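Local coordinates for major capsid protein (Faustovirus, PDB 5J7O), which forms, as a double jelly-roll protein that assembles into trimers, the principal building block of the capsid of a large double-stranded DNA virus, at residues B[183-188]-B[330-335]; B[237-242]-B[273-278]; B[313-318]-B[617-622]; B[482-487]-B[505-510]; B[520-525]-B[540-545]. All blocks are in the same frame, centred on the assembly; numbering follows the deposited sequence.

The five contacts grade from buried to surface. Interaction 1 is buried, about 15 Å (centre to centre) from the middle of the chain, whereas interaction 3 lies at the surface, where the C-terminal end of the model meets a loop mainly through side-chain and backbone packing. Interactions 2, 4 and 5 are partly buried, and other subunits of the trimer reach all three. Interactions 2 and 4 both pair antiparallel strands, the first short and bulged, the second regular and reinforced by side-chain bonds. Interactions 4 and 5 share strand 503-521, yet interaction 5 relies on one backbone bond to the start of a helix, and interaction 1 on a side chain reaching a carbonyl.

Interaction 1: B[183-188]-B[330-335]; sequences LRLFKR and SNILFT
R184 reaches from the end of helix 181-185 to N331, its NH1 lying 2.6 Å from the backbone O of N331. The bond is weak despite its length, because the N-H...O angle is only 126°. N331 also meets the guanidinium from above: its CB lies over one face, 3.4 Å out of the plane and offset toward the rim, while the amide plane is turned 35° from that of the guanidinium. F334 approaches differently, with CZ at the guanidinium edge, in plane, 3.9 Å from NH1. Below the charged end, the aliphatic part of R184 slides past I332 in the opposite direction, and R184 CB comes to 3.8 Å from I332 CD1. That methyl also touches the backbone N of L185, and L185 CD1 stands 4.2 Å from I332 CG1. The reach of R184 follows from its torsions: CG is anti to the backbone N (chi1 -156°) and the chain stays extended to NE. A second shell fixes the polar ends, with R184 NH2 bonded to Q464 and N331 ND2 to E327. The contact thus joins helix 181-185 to the turn leading into strand 333-336, which pairs with strand 170-177, while helix 464-467 packs against N331 and F334.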
# COMPACT_ATOMS: atom_id res chain seq x y z
N LEU B 183 18.02 10.79 6.68
CA LEU B 183 18.36 11.44 5.42
C LEU B 183 18.82 12.87 5.63
O LEU B 183 19.74 13.33 4.95
CB LEU B 183 17.16 11.40 4.47
CG LEU B 183 16.71 10.00 4.03
CD1 LEU B 183 15.66 10.10 2.94
CD2 LEU B 183 17.89 9.17 3.56
N ARG B 184 18.20 13.59 6.57
CA ARG B 184 18.62 14.96 6.83
C ARG B 184 19.86 15.03 7.71
O ARG B 184 20.62 16.00 7.62
CB ARG B 184 17.49 15.76 7.49
CG ARG B 184 17.61 17.25 7.26
CD ARG B 184 16.54 18.05 7.99
NE ARG B 184 16.48 19.41 7.48
CZ ARG B 184 15.80 20.40 8.05
NH1 ARG B 184 15.11 20.19 9.16
NH2 ARG B 184 15.80 21.61 7.50
N LEU B 185 20.07 14.02 8.55
CA LEU B 185 21.18 14.06 9.51
C LEU B 185 22.52 14.24 8.80
O LEU B 185 23.40 14.94 9.31
CB LEU B 185 21.19 12.78 10.35
CG LEU B 185 22.26 12.73 11.44
CD1 LEU B 185 21.97 13.74 12.53
CD2 LEU B 185 22.37 11.33 12.01
N PHE B 186 22.68 13.62 7.64
CA PHE B 186 23.93 13.70 6.89
C PHE B 186 23.82 14.86 5.90
O PHE B 186 23.26 14.71 4.81
CB PHE B 186 24.22 12.39 6.17
CG PHE B 186 24.58 11.26 7.10
CD1 PHE B 186 24.67 11.45 8.47
CD2 PHE B 186 24.83 9.99 6.60
CE1 PHE B 186 24.99 10.41 9.32
CE2 PHE B 186 25.15 8.94 7.44
CZ PHE B 186 25.24 9.16 8.80
N LYS B 187 24.33 16.03 6.30
CA LYS B 187 24.40 17.16 5.38
C LYS B 187 25.21 16.80 4.14
O LYS B 187 24.74 16.97 3.01
CB LYS B 187 25.03 18.37 6.08
CG LYS B 187 24.13 19.07 7.08
CD LYS B 187 24.83 20.29 7.65
CE LYS B 187 25.35 21.18 6.53
NZ LYS B 187 26.19 22.30 7.05
N ARG B 188 26.43 16.31 4.34
CA ARG B 188 27.29 15.88 3.25
C ARG B 188 27.92 14.55 3.60
O ARG B 188 28.18 14.26 4.77
CB ARG B 188 28.39 16.92 2.94
CG ARG B 188 27.92 18.37 2.99
CD ARG B 188 28.87 19.30 2.27
NE ARG B 188 28.68 19.28 0.83
CZ ARG B 188 27.82 20.07 0.18
NH1 ARG B 188 27.09 20.95 0.85
NH2 ARG B 188 27.71 19.98 -1.14
N SER B 330 18.85 21.35 15.88
CA SER B 330 17.61 22.09 15.72
C SER B 330 16.90 21.80 14.40
O SER B 330 15.75 22.21 14.23
CB SER B 330 17.87 23.59 15.86
OG SER B 330 19.04 23.97 15.15
N ASN B 331 17.56 21.12 13.46
CA ASN B 331 16.92 20.72 12.21
C ASN B 331 16.51 19.25 12.21
O ASN B 331 15.93 18.79 11.22
CB ASN B 331 17.86 20.98 11.03
CG ASN B 331 18.01 22.46 10.72
OD1 ASN B 331 17.10 23.25 10.94
ND2 ASN B 331 19.18 22.84 10.21
N ILE B 332 16.78 18.52 13.28
CA ILE B 332 16.48 17.10 13.37
C ILE B 332 15.41 16.82 14.42
O ILE B 332 14.50 16.02 14.18
CB ILE B 332 17.76 16.29 13.66
CG1 ILE B 332 18.79 16.51 12.55
CG2 ILE B 332 17.44 14.81 13.83
CD1 ILE B 332 18.30 16.12 11.18
N LEU B 333 15.49 17.47 15.57
CA LEU B 333 14.60 17.24 16.70
C LEU B 333 13.79 18.50 16.95
O LEU B 333 14.34 19.60 16.96
CB LEU B 333 15.40 16.85 17.94
CG LEU B 333 14.65 16.40 19.19
CD1 LEU B 333 14.02 15.03 18.97
CD2 LEU B 333 15.59 16.38 20.37
N PHE B 334 12.48 18.34 17.16
CA PHE B 334 11.58 19.48 17.23
C PHE B 334 10.63 19.36 18.41
O PHE B 334 10.25 18.27 18.83
CB PHE B 334 10.76 19.62 15.94
CG PHE B 334 11.59 19.98 14.74
CD1 PHE B 334 12.23 19.00 14.01
CD2 PHE B 334 11.73 21.30 14.35
CE1 PHE B 334 13.00 19.32 12.91
CE2 PHE B 334 12.49 21.63 13.25
CZ PHE B 334 13.13 20.64 12.53
N THR B 335 10.26 20.52 18.93
CA THR B 335 9.21 20.63 19.93
C THR B 335 7.84 20.50 19.26
O THR B 335 7.65 20.96 18.13
CB THR B 335 9.32 21.98 20.66
OG1 THR B 335 10.48 21.98 21.49
CG2 THR B 335 8.09 22.27 21.50

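Interaction 2: B[237-242]-B[273-278]; sequences NLVNIA and ARKLTQ
V239 and N240 both face A273 across a short antiparallel ladder, forming a classic beta bulge near the end of strand 232-240 where it pairs with strand 273-280. The backbone bonds define it. V239 N donates to A273 O at 2.9 Å, nearly in line with the carbonyl (C=O...N 163°), and N240 N sends a weak second bond to the same oxygen at 3.4 Å. The return bond, A273 N to N240 O, is 2.9 Å long, its donor tilted 35° from the carbonyl plane. L238 CA adds a CA-H...O contact to A273 O.

Apolar contacts flank these bonds. V239 meets K275 at about a right angle, with both methyls against the aliphatic chain and CG1 3.7 Å from K275 CD. The polar ends of the side chains serve the trimer: R274 forms a salt bridge with E229 of the second subunit, and N240 ND2 bonds to P478 O of the third. R274, K275 and L276 also pair with a strand of the second subunit, carrying the sheet across the interface. Nearer the backbone, L238 CD2 rests against the aliphatic part of R274, 3.5 Å from its CG.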
# COMPACT_ATOMS: atom_id res chain seq x y z
N ASN B 237 -13.85 -3.11 16.40
CA ASN B 237 -15.00 -3.97 16.61
C ASN B 237 -15.77 -4.11 15.30
O ASN B 237 -15.60 -3.33 14.36
CB ASN B 237 -15.91 -3.41 17.70
CG ASN B 237 -15.21 -3.24 19.02
OD1 ASN B 237 -14.28 -3.97 19.35
ND2 ASN B 237 -15.65 -2.25 19.80
N LEU B 238 -16.63 -5.12 15.24
CA LEU B 238 -17.52 -5.27 14.10
C LEU B 238 -18.40 -4.03 13.96
O LEU B 238 -19.06 -3.62 14.92
CB LEU B 238 -18.38 -6.52 14.25
CG LEU B 238 -17.64 -7.86 14.30
CD1 LEU B 238 -18.61 -9.00 14.59
CD2 LEU B 238 -16.91 -8.11 13.00
N VAL B 239 -18.37 -3.42 12.78
CA VAL B 239 -19.20 -2.26 12.50
C VAL B 239 -20.48 -2.65 11.76
O VAL B 239 -21.54 -2.07 11.99
CB VAL B 239 -18.40 -1.20 11.70
CG1 VAL B 239 -17.17 -0.77 12.49
CG2 VAL B 239 -18.00 -1.73 10.33
N ASN B 240 -20.39 -3.65 10.89
CA ASN B 240 -21.55 -4.26 10.26
C ASN B 240 -21.68 -5.69 10.76
O ASN B 240 -20.69 -6.42 10.86
CB ASN B 240 -21.43 -4.25 8.73
CG ASN B 240 -21.53 -2.85 8.15
OD1 ASN B 240 -21.34 -1.85 8.85
ND2 ASN B 240 -21.84 -2.77 6.86
N ILE B 241 -22.91 -6.09 11.09
CA ILE B 241 -23.22 -7.46 11.47
C ILE B 241 -24.45 -7.88 10.68
O ILE B 241 -25.49 -7.22 10.75
CB ILE B 241 -23.46 -7.60 12.98
CG1 ILE B 241 -22.20 -7.24 13.77
CG2 ILE B 241 -23.91 -9.02 13.31
CD1 ILE B 241 -22.35 -7.43 15.27
N ALA B 242 -24.32 -8.96 9.92
CA ALA B 242 -25.37 -9.39 9.01
C ALA B 242 -26.70 -9.55 9.74
O ALA B 242 -26.77 -10.19 10.79
CB ALA B 242 -24.98 -10.70 8.33
N ALA B 273 -18.53 -6.90 8.93
CA ALA B 273 -17.24 -6.31 8.61
C ALA B 273 -16.63 -5.60 9.81
O ALA B 273 -17.33 -5.13 10.70
CB ALA B 273 -17.37 -5.31 7.45
N ARG B 274 -15.30 -5.54 9.81
CA ARG B 274 -14.51 -4.69 10.68
C ARG B 274 -13.88 -3.57 9.86
O ARG B 274 -13.68 -3.70 8.65
CB ARG B 274 -13.40 -5.47 11.39
CG ARG B 274 -13.78 -6.85 11.90
CD ARG B 274 -12.57 -7.53 12.54
NE ARG B 274 -11.76 -8.25 11.57
CZ ARG B 274 -10.50 -8.64 11.79
NH1 ARG B 274 -9.91 -8.35 12.94
NH2 ARG B 274 -9.83 -9.30 10.85
N LYS B 275 -13.55 -2.48 10.54
CA LYS B 275 -12.76 -1.42 9.92
C LYS B 275 -11.29 -1.61 10.25
O LYS B 275 -10.93 -2.10 11.33
CB LYS B 275 -13.22 -0.04 10.39
CG LYS B 275 -14.63 0.33 9.95
CD LYS B 275 -15.09 1.64 10.59
CE LYS B 275 -14.40 2.85 9.98
NZ LYS B 275 -14.98 4.12 10.49
N LEU B 276 -10.44 -1.23 9.31
CA LEU B 276 -9.00 -1.16 9.53
C LEU B 276 -8.58 0.30 9.53
O LEU B 276 -8.90 1.04 8.59
CB LEU B 276 -8.22 -1.93 8.46
CG LEU B 276 -8.51 -3.41 8.25
CD1 LEU B 276 -7.51 -4.00 7.27
CD2 LEU B 276 -8.47 -4.17 9.57
N THR B 277 -7.88 0.72 10.58
CA THR B 277 -7.23 2.02 10.60
C THR B 277 -5.75 1.82 10.86
O THR B 277 -5.31 0.77 11.34
CB THR B 277 -7.83 2.95 11.67
OG1 THR B 277 -7.50 4.31 11.36
CG2 THR B 277 -7.27 2.61 13.05
N GLN B 278 -4.96 2.84 10.52
CA GLN B 278 -3.52 2.80 10.70
C GLN B 278 -3.11 3.81 11.76
O GLN B 278 -3.62 4.93 11.80
CB GLN B 278 -2.80 3.09 9.38
CG GLN B 278 -3.18 2.15 8.26
CD GLN B 278 -1.99 1.69 7.46
OE1 GLN B 278 -1.73 0.49 7.33
NE2 GLN B 278 -1.24 2.64 6.91

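Interaction 3: B[313-318]-B[617-622]; sequences VSIPYG and NFLLIS
S622 and S314 face each other where the modelled chain ends, their CA-to-CA separation of 4.6 Å being the shortest between the two segments. The CB of each points toward the opposing segment, but their hydroxyls do not pair. S622 OG instead sits over the backbone of the loop, 2.9 Å from V313 O and 3.3 Å from S314 CA. Its chi1 of 77° sets OG between the backbone N and the carbonyl carbon of S622. V313 completes this small cluster from its CG2 methyl, 3.4 Å from S622 OG.

S314 turns its CB to I621, whose CD1 approaches to 3.9 Å. S314 OG touches the same CD1 more loosely, while its hydrogen bond goes to A311 O at the end of strand 310-311. I315 and L619 form a separate apolar pair: L619 points toward the loop, and I315 CD1 meets L619 CD2 at 4.2 Å. The two groups of contacts therefore differ in kind, with serine against backbone and methyl at the chain end and branched aliphatic tips further back.

The contact ties the loop between strands 310-311 and 320-326 to the end of strand 607-620, which pairs with strand 415-428. L198 of strand 196-202 touches both I315 and L619, I315 also packs on F191 and V193 of strand 186-193, and L619 lies against T416 and I418 of strand 415-428.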
# COMPACT_ATOMS: atom_id res chain seq x y z
N VAL B 313 43.71 -2.76 -3.34
CA VAL B 313 45.02 -2.31 -3.78
C VAL B 313 44.91 -1.03 -4.61
O VAL B 313 45.81 -0.18 -4.56
CB VAL B 313 45.74 -3.43 -4.55
CG1 VAL B 313 45.97 -4.63 -3.66
CG2 VAL B 313 44.95 -3.83 -5.79
N SER B 314 43.82 -0.87 -5.37
CA SER B 314 43.72 0.24 -6.31
C SER B 314 43.46 1.58 -5.63
O SER B 314 43.79 2.62 -6.20
CB SER B 314 42.62 -0.04 -7.33
OG SER B 314 41.34 -0.06 -6.72
N ILE B 315 42.86 1.58 -4.44
CA ILE B 315 42.76 2.76 -3.61
C ILE B 315 43.48 2.48 -2.30
O ILE B 315 42.91 1.88 -1.38
CB ILE B 315 41.29 3.17 -3.37
CG1 ILE B 315 40.64 3.55 -4.70
CG2 ILE B 315 41.20 4.33 -2.39
CD1 ILE B 315 39.31 4.27 -4.56
N PRO B 316 44.75 2.88 -2.18
CA PRO B 316 45.57 2.44 -1.05
C PRO B 316 45.02 2.86 0.30
O PRO B 316 44.29 3.84 0.44
CB PRO B 316 46.92 3.12 -1.33
CG PRO B 316 46.96 3.25 -2.81
CD PRO B 316 45.55 3.49 -3.25
N TYR B 317 45.40 2.08 1.31
CA TYR B 317 45.05 2.35 2.70
C TYR B 317 45.85 3.53 3.24
O TYR B 317 46.99 3.77 2.83
CB TYR B 317 45.29 1.09 3.54
CG TYR B 317 45.02 1.22 5.02
CD1 TYR B 317 43.81 1.69 5.49
CD2 TYR B 317 45.98 0.82 5.95
CE1 TYR B 317 43.56 1.78 6.85
CE2 TYR B 317 45.74 0.91 7.31
CZ TYR B 317 44.53 1.40 7.75
OH TYR B 317 44.29 1.49 9.10
N GLY B 318 45.23 4.27 4.16
CA GLY B 318 45.85 5.46 4.72
C GLY B 318 45.53 6.74 3.99
O GLY B 318 45.81 7.82 4.52
N ASN B 617 31.91 8.50 -14.81
CA ASN B 617 33.35 8.70 -14.81
C ASN B 617 34.01 7.32 -14.78
O ASN B 617 33.35 6.30 -14.97
CB ASN B 617 33.78 9.59 -13.64
CG ASN B 617 35.11 10.28 -13.89
OD1 ASN B 617 36.00 9.72 -14.53
ND2 ASN B 617 35.26 11.50 -13.39
N PHE B 618 35.31 7.30 -14.53
CA PHE B 618 36.10 6.08 -14.62
C PHE B 618 37.08 6.03 -13.46
O PHE B 618 37.34 7.03 -12.80
CB PHE B 618 36.83 6.00 -15.97
CG PHE B 618 35.99 6.44 -17.13
CD1 PHE B 618 35.21 5.53 -17.83
CD2 PHE B 618 35.96 7.77 -17.53
CE1 PHE B 618 34.42 5.93 -18.89
CE2 PHE B 618 35.18 8.18 -18.59
CZ PHE B 618 34.41 7.26 -19.28
N LEU B 619 37.63 4.84 -13.22
CA LEU B 619 38.56 4.62 -12.12
C LEU B 619 39.61 3.62 -12.56
O LEU B 619 39.27 2.49 -12.93
CB LEU B 619 37.82 4.12 -10.87
CG LEU B 619 38.50 4.34 -9.52
CD1 LEU B 619 38.52 5.82 -9.17
CD2 LEU B 619 37.79 3.54 -8.44
N LEU B 620 40.88 4.02 -12.53
CA LEU B 620 41.95 3.13 -12.93
C LEU B 620 42.29 2.16 -11.80
O LEU B 620 41.93 2.36 -10.64
CB LEU B 620 43.20 3.92 -13.33
CG LEU B 620 43.14 4.73 -14.63
CD1 LEU B 620 44.54 5.09 -15.09
CD2 LEU B 620 42.39 3.97 -15.71
N ILE B 621 42.99 1.09 -12.17
CA ILE B 621 43.31 -0.00 -11.26
C ILE B 621 44.79 0.06 -10.91
O ILE B 621 45.53 0.89 -11.45
CB ILE B 621 42.92 -1.36 -11.88
CG1 ILE B 621 42.43 -2.33 -10.81
CG2 ILE B 621 44.07 -1.94 -12.70
CD1 ILE B 621 41.03 -2.02 -10.31
N SER B 622 45.24 -0.80 -10.00
CA SER B 622 46.65 -0.86 -9.65
C SER B 622 47.17 -2.29 -9.71
O SER B 622 48.38 -2.52 -9.78
CB SER B 622 46.89 -0.27 -8.25
OG SER B 622 46.50 -1.18 -7.24

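Interaction 4: B[482-487]-B[505-510]; sequences VSQSYA and QSASQV
S483 and V510 are one rung of a regular antiparallel ladder between strands 473-490 and 503-521, whose segments here run at 168° to each other. The hydrogen-bonded pairs are S483 with V510, S485 with S508 and A487 with S506; in the first, S483 N donates to V510 O at 2.9 Å and V510 N to S483 O. Only S506 N to A487 O is weak.

Side-chain bonds add to this on one face, that of Q484, Y486, A507 and Q509. Q509 NE2 donates to Q484 OE1 at 3.0 Å, nearly in line with the C=O, although the amide planes differ by 46°. The bend of Q484 at chi2 (77°) turns CD, and NE2 bonds to S485 O at 3.0 Å. That oxygen also accepts S508 N, the two donors arriving from opposite faces of its plane. On the other face, S485 OG and S508 OG are modelled 2.4 Å apart, a doubtful distance. The apolar contribution is Y486 CD1 against A507 CB at 3.7 Å.

S508 OG also accepts a bond from Y486 N of the second subunit, and Y486 N bonds to S508 OG of the third. Repeated from subunit to subunit, this bond implies that these polar strands serve both the sheet of their own chain and the trimer interface.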
# COMPACT_ATOMS: atom_id res chain seq x y z
N VAL B 482 -16.65 15.50 13.91
CA VAL B 482 -17.55 16.27 14.75
C VAL B 482 -18.59 15.34 15.36
O VAL B 482 -19.23 14.57 14.64
CB VAL B 482 -18.23 17.41 13.97
CG1 VAL B 482 -18.95 18.36 14.91
CG2 VAL B 482 -17.21 18.15 13.11
N SER B 483 -18.76 15.42 16.67
CA SER B 483 -19.81 14.70 17.38
C SER B 483 -20.98 15.64 17.60
O SER B 483 -20.86 16.64 18.32
CB SER B 483 -19.29 14.16 18.72
OG SER B 483 -18.29 13.18 18.52
N GLN B 484 -22.12 15.32 16.98
CA GLN B 484 -23.34 16.10 17.14
C GLN B 484 -24.28 15.38 18.09
O GLN B 484 -24.45 14.16 18.01
CB GLN B 484 -24.03 16.31 15.79
CG GLN B 484 -25.40 16.97 15.87
CD GLN B 484 -25.31 18.47 16.12
OE1 GLN B 484 -24.73 19.21 15.33
NE2 GLN B 484 -25.91 18.92 17.22
N SER B 485 -24.89 16.14 19.00
CA SER B 485 -25.85 15.59 19.95
C SER B 485 -27.05 16.52 20.05
O SER B 485 -26.94 17.73 19.83
CB SER B 485 -25.22 15.40 21.33
OG SER B 485 -25.06 16.63 22.00
N TYR B 486 -28.19 15.94 20.40
CA TYR B 486 -29.40 16.69 20.67
C TYR B 486 -30.03 16.15 21.95
O TYR B 486 -29.86 14.98 22.30
CB TYR B 486 -30.41 16.60 19.52
CG TYR B 486 -29.86 17.07 18.19
CD1 TYR B 486 -29.81 18.43 17.88
CD2 TYR B 486 -29.39 16.17 17.25
CE1 TYR B 486 -29.30 18.86 16.67
CE2 TYR B 486 -28.88 16.59 16.04
CZ TYR B 486 -28.84 17.94 15.76
OH TYR B 486 -28.34 18.37 14.55
N ALA B 487 -30.76 17.02 22.65
CA ALA B 487 -31.43 16.64 23.88
C ALA B 487 -32.64 17.54 24.07
O ALA B 487 -32.57 18.75 23.86
CB ALA B 487 -30.49 16.74 25.09
N GLN B 505 -34.91 22.71 24.27
CA GLN B 505 -34.00 22.13 23.30
C GLN B 505 -32.56 22.36 23.73
O GLN B 505 -32.22 23.38 24.32
CB GLN B 505 -34.21 22.74 21.91
CG GLN B 505 -35.63 22.68 21.39
CD GLN B 505 -35.80 23.44 20.09
OE1 GLN B 505 -35.17 23.12 19.08
NE2 GLN B 505 -36.66 24.45 20.11
N SER B 506 -31.71 21.38 23.40
CA SER B 506 -30.28 21.50 23.66
C SER B 506 -29.54 20.71 22.59
O SER B 506 -30.00 19.66 22.13
CB SER B 506 -29.91 21.00 25.06
OG SER B 506 -28.57 21.33 25.37
N ALA B 507 -28.37 21.22 22.20
CA ALA B 507 -27.57 20.59 21.16
C ALA B 507 -26.11 20.96 21.37
O ALA B 507 -25.79 22.05 21.86
CB ALA B 507 -28.03 21.02 19.76
N SER B 508 -25.22 20.04 21.01
CA SER B 508 -23.79 20.26 21.15
C SER B 508 -23.04 19.68 19.97
O SER B 508 -23.39 18.61 19.46
CB SER B 508 -23.26 19.65 22.46
OG SER B 508 -23.37 18.24 22.45
N GLN B 509 -22.02 20.41 19.52
CA GLN B 509 -21.03 19.92 18.57
C GLN B 509 -19.67 19.96 19.27
O GLN B 509 -19.20 21.04 19.65
CB GLN B 509 -20.98 20.78 17.30
CG GLN B 509 -22.23 20.75 16.45
CD GLN B 509 -22.02 21.47 15.13
OE1 GLN B 509 -21.36 22.50 15.07
NE2 GLN B 509 -22.59 20.91 14.07
N VAL B 510 -19.05 18.80 19.43
CA VAL B 510 -17.74 18.69 20.06
C VAL B 510 -16.78 18.08 19.06
O VAL B 510 -17.09 17.05 18.44
CB VAL B 510 -17.79 17.86 21.35
CG1 VAL B 510 -16.40 17.75 21.96
CG2 VAL B 510 -18.77 18.47 22.34
O HOH W 1 -21.54 16.93 21.01

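Interaction 5: B[520-525]-B[540-545]; sequences ETETLD and YRAQFY
The first turn of helix 542-552 is met by the chain leaving strand 503-521, with A542 and D525 as the central pair. A542 N donates to D525 O at 2.7 Å, with an N-H...O angle of 137° and the donor tilted 34° from the carbonyl plane. R541 CA approaches the same oxygen at 3.4 Å in a CA-H...O contact, so D525 O takes up two neighbouring hydrogens at the strand-to-helix junction.

The side chain of A542 points toward the other segment. Its CB lies 3.3 Å from L524 O and 4.3 Å from L524 CB, and E522 OE1 approaches that methyl from the far end of a long side chain. The carboxylate of E522 is bound through OE2 to R546, one turn further along the helix, in a salt bridge.

The contact probably belongs to the second jelly-roll, where strand 534-541 closes against strand 526-531 and passes straight into the helix. Within the turn, R541 NE bonds to Q543 OE1 at 3.1 Å, in the carbonyl plane on a lone pair. The bend of R541 at chi3 (63°) places NE for this bond. L524 and A542 both pack on L567 of strand 567-570, and D525 OD2 bonds to S599. Y540 and F544 also meet Y73 and Y395 of the third subunit, F544 standing edge-to-face with Y73.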
# COMPACT_ATOMS: atom_id res chain seq x y z
N GLU B 520 -0.40 19.73 -1.69
CA GLU B 520 0.78 20.12 -2.44
C GLU B 520 0.40 21.06 -3.58
O GLU B 520 -0.51 20.76 -4.37
CB GLU B 520 1.49 18.88 -3.00
CG GLU B 520 2.01 17.94 -1.94
CD GLU B 520 2.46 16.61 -2.52
OE1 GLU B 520 1.68 15.63 -2.45
OE2 GLU B 520 3.59 16.54 -3.04
N THR B 521 1.09 22.19 -3.67
CA THR B 521 0.95 23.14 -4.77
C THR B 521 2.24 23.08 -5.59
O THR B 521 3.30 23.48 -5.10
CB THR B 521 0.68 24.55 -4.26
OG1 THR B 521 -0.51 24.56 -3.46
CG2 THR B 521 0.50 25.51 -5.42
N GLU B 522 2.14 22.58 -6.82
CA GLU B 522 3.31 22.41 -7.66
C GLU B 522 4.00 23.75 -7.91
O GLU B 522 3.35 24.77 -8.13
CB GLU B 522 2.93 21.76 -8.99
CG GLU B 522 2.45 20.32 -8.86
CD GLU B 522 2.02 19.73 -10.19
OE1 GLU B 522 2.58 20.12 -11.24
OE2 GLU B 522 1.11 18.87 -10.20
N THR B 523 5.34 23.73 -7.86
CA THR B 523 6.14 24.92 -8.11
C THR B 523 6.69 24.97 -9.53
O THR B 523 7.15 26.04 -9.96
CB THR B 523 7.31 25.00 -7.12
OG1 THR B 523 8.07 23.78 -7.17
CG2 THR B 523 6.79 25.21 -5.70
N LEU B 524 6.65 23.87 -10.27
CA LEU B 524 7.11 23.82 -11.65
C LEU B 524 5.92 23.55 -12.56
O LEU B 524 5.19 22.58 -12.35
CB LEU B 524 8.18 22.75 -11.85
CG LEU B 524 9.53 22.95 -11.15
CD1 LEU B 524 10.36 21.69 -11.22
CD2 LEU B 524 10.28 24.12 -11.78
N ASP B 525 5.74 24.40 -13.57
CA ASP B 525 4.71 24.18 -14.57
C ASP B 525 5.26 23.42 -15.78
O ASP B 525 4.73 22.37 -16.16
CB ASP B 525 4.10 25.51 -15.02
CG ASP B 525 3.24 26.15 -13.95
OD1 ASP B 525 2.71 25.41 -13.09
OD2 ASP B 525 3.08 27.39 -13.97
N TYR B 540 7.87 20.98 -21.98
CA TYR B 540 6.81 20.04 -21.66
C TYR B 540 6.31 20.28 -20.24
O TYR B 540 7.04 20.76 -19.38
CB TYR B 540 7.30 18.59 -21.79
CG TYR B 540 7.72 18.20 -23.19
CD1 TYR B 540 7.07 18.71 -24.30
CD2 TYR B 540 8.79 17.33 -23.39
CE1 TYR B 540 7.46 18.36 -25.58
CE2 TYR B 540 9.19 16.98 -24.67
CZ TYR B 540 8.52 17.49 -25.76
OH TYR B 540 8.91 17.14 -27.03
N ARG B 541 5.04 19.93 -20.01
CA ARG B 541 4.45 20.07 -18.69
C ARG B 541 5.21 19.23 -17.67
O ARG B 541 5.83 18.21 -18.00
CB ARG B 541 2.98 19.66 -18.72
CG ARG B 541 2.10 20.53 -19.61
CD ARG B 541 0.69 19.98 -19.70
NE ARG B 541 0.01 19.98 -18.41
CZ ARG B 541 -0.73 20.98 -17.94
NH1 ARG B 541 -0.91 22.07 -18.67
NH2 ARG B 541 -1.31 20.88 -16.75
N ALA B 542 5.16 19.67 -16.41
CA ALA B 542 5.95 19.03 -15.36
C ALA B 542 5.52 17.59 -15.12
O ALA B 542 6.33 16.77 -14.68
CB ALA B 542 5.85 19.83 -14.07
N GLN B 543 4.26 17.25 -15.42
CA GLN B 543 3.80 15.88 -15.22
C GLN B 543 4.45 14.91 -16.20
O GLN B 543 4.48 13.70 -15.92
CB GLN B 543 2.28 15.81 -15.35
CG GLN B 543 1.77 16.17 -16.73
CD GLN B 543 0.25 16.13 -16.82
OE1 GLN B 543 -0.37 17.09 -17.26
NE2 GLN B 543 -0.34 15.01 -16.42
N PHE B 544 4.96 15.40 -17.33
CA PHE B 544 5.69 14.53 -18.25
C PHE B 544 6.94 13.96 -17.59
O PHE B 544 7.25 12.78 -17.73
CB PHE B 544 6.05 15.29 -19.52
CG PHE B 544 6.74 14.46 -20.57
CD1 PHE B 544 6.00 13.71 -21.48
CD2 PHE B 544 8.12 14.42 -20.65
CE1 PHE B 544 6.63 12.95 -22.44
CE2 PHE B 544 8.75 13.66 -21.61
CZ PHE B 544 8.00 12.92 -22.51
N TYR B 545 7.67 14.80 -16.84
CA TYR B 545 8.88 14.36 -16.17
C TYR B 545 8.61 13.69 -14.83
O TYR B 545 9.43 12.88 -14.38
CB TYR B 545 9.83 15.54 -15.95
CG TYR B 545 10.18 16.29 -17.21
CD1 TYR B 545 11.10 15.79 -18.12
CD2 TYR B 545 9.59 17.52 -17.49
CE1 TYR B 545 11.43 16.48 -19.26
CE2 TYR B 545 9.91 18.22 -18.64
CZ TYR B 545 10.83 17.69 -19.52
OH TYR B 545 11.15 18.39 -20.66